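Local coordinates for transcriptional regulator, putative (Pseudomonas syringae pv. tomato, PDB 2R5F), which probably acts as a DNA-binding transcription factor of the SorC family, with a putative sugar-binding domain that may sense a carbohydrate effector, at residues 13-16 against 17-20. Numbering follows the deposited sequence.
Sequences ETRL and QKMY. With SO4 (sulfate ion), chain C.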
# COMPACT_ATOMS: atom_id res chain seq x y z
N GLU A 13 10.27 -15.46 6.49
CA GLU A 13 10.42 -14.02 6.62
C GLU A 13 11.88 -13.57 6.52
O GLU A 13 12.22 -12.70 5.69
CB GLU A 13 9.84 -13.56 7.96
CG GLU A 13 8.31 -13.64 7.99
CD GLU A 13 7.69 -13.23 9.34
OE1 GLU A 13 8.42 -12.76 10.24
OE2 GLU A 13 6.45 -13.37 9.50
N THR A 14 12.74 -14.19 7.35
CA THR A 14 14.17 -13.94 7.35
C THR A 14 14.87 -14.10 5.98
O THR A 14 15.66 -13.24 5.58
CB THR A 14 14.88 -14.82 8.42
OG1 THR A 14 14.43 -14.39 9.71
CG2 THR A 14 16.37 -14.66 8.35
N ARG A 15 14.62 -15.21 5.28
CA ARG A 15 15.22 -15.45 3.94
C ARG A 15 14.81 -14.39 2.91
O ARG A 15 15.64 -13.92 2.15
CB ARG A 15 14.90 -16.87 3.42
CG ARG A 15 15.57 -18.00 4.23
CD ARG A 15 15.36 -19.40 3.63
NE ARG A 15 13.97 -19.85 3.78
CZ ARG A 15 13.52 -20.59 4.79
NH1 ARG A 15 14.35 -20.98 5.75
NH2 ARG A 15 12.24 -20.93 4.84
N LEU A 16 13.53 -14.02 2.92
CA LEU A 16 12.99 -12.99 2.02
C LEU A 16 13.63 -11.62 2.30
O LEU A 16 14.04 -10.93 1.37
CB LEU A 16 11.46 -12.93 2.13
CG LEU A 16 10.67 -14.14 1.58
CD1 LEU A 16 9.18 -13.90 1.66
CD2 LEU A 16 11.05 -14.46 0.17
N GLN A 17 13.75 -11.27 3.59
CA GLN A 17 14.46 -10.05 4.01
C GLN A 17 15.90 -10.02 3.52
O GLN A 17 16.35 -8.99 3.03
CB GLN A 17 14.41 -9.88 5.53
CG GLN A 17 13.00 -9.63 6.08
CD GLN A 17 12.91 -9.70 7.58
OE1 GLN A 17 11.83 -9.56 8.15
NE2 GLN A 17 14.03 -9.91 8.23
N LYS A 18 16.61 -11.13 3.64
CA LYS A 18 17.97 -11.21 3.11
C LYS A 18 18.02 -11.20 1.57
O LYS A 18 18.83 -10.49 0.99
CB LYS A 18 18.73 -12.43 3.65
CG LYS A 18 19.11 -12.32 5.11
CD LYS A 18 20.14 -13.36 5.56
CE LYS A 18 19.45 -14.58 6.18
NZ LYS A 18 19.34 -15.75 5.24
N MSE A 19 17.17 -12.01 0.93
CA MSE A 19 17.13 -12.11 -0.53
C MSE A 19 16.85 -10.80 -1.25
O MSE A 19 17.47 -10.50 -2.27
CB MSE A 19 16.08 -13.11 -1.00
CG MSE A 19 16.47 -14.53 -0.82
SE MSE A 19 15.00 -15.67 -1.45
CE MSE A 19 14.96 -15.10 -3.33
N TYR A 20 15.89 -10.04 -0.72
CA TYR A 20 15.42 -8.82 -1.37
C TYR A 20 15.93 -7.53 -0.72
O TYR A 20 15.60 -6.43 -1.18
CB TYR A 20 13.88 -8.84 -1.45
CG TYR A 20 13.42 -9.97 -2.35
CD1 TYR A 20 13.59 -9.88 -3.74
CD2 TYR A 20 12.86 -11.14 -1.82
CE1 TYR A 20 13.20 -10.91 -4.57
CE2 TYR A 20 12.47 -12.18 -2.66
CZ TYR A 20 12.65 -12.05 -4.03
OH TYR A 20 12.28 -13.06 -4.87
S SO4 C . 9.08 -21.54 7.14
O1 SO4 C . 10.20 -21.84 6.22
O2 SO4 C . 8.98 -22.56 8.18
O3 SO4 C . 9.34 -20.25 7.80
O4 SO4 C . 7.83 -21.57 6.36
O HOH W 1 18.10 -15.61 2.01
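Leu16 and Tyr20, one helical turn apart, run alongside each other in the same direction. Leu16 CD2 meets the ring at its edge, in the ring plane, 3.9 Å from Tyr20 CE2. Thr14 and Lys18 make a second such pair, with Thr14 CG2 3.8 Å from Lys18 CE. The bend at chi3 (-95°) brings CE beside the methyl; a second bend at chi4 (100°) sets where NZ goes, toward a water it bonds weakly. That water donates to Arg15 O at 3.0 Å. On the exposed side, Arg15 NH2 bonds to sulfate O1 at 2.6 Å, in the guanidinium plane but bent (132°). Gln17 CG rests 3.2 Å from Glu13 O. Beneath these pairs runs the regular i to i+4 ladder of an alpha helix. Gln17 N bonds to Glu13 O at 3.0 Å, and Tyr20 N to Leu16 O at 2.9 Å. The helix, 10-20, lies at the surface of an alpha/beta domain with a largely parallel sheet. Leu16 packs on Ala259 and Leu262 of helix 256-262. Tyr20 packs on helix 237-245, and its OH is hydrogen-bonded to Leu262 O. Glu13 OE2 and Gln17 OE1 accept from the backbone N of Val27 and Val25, tying the helix to strand 24-28. His9 ND1 and Leu12 N also hold the sulfate, which probably came from the crystallisation liquor.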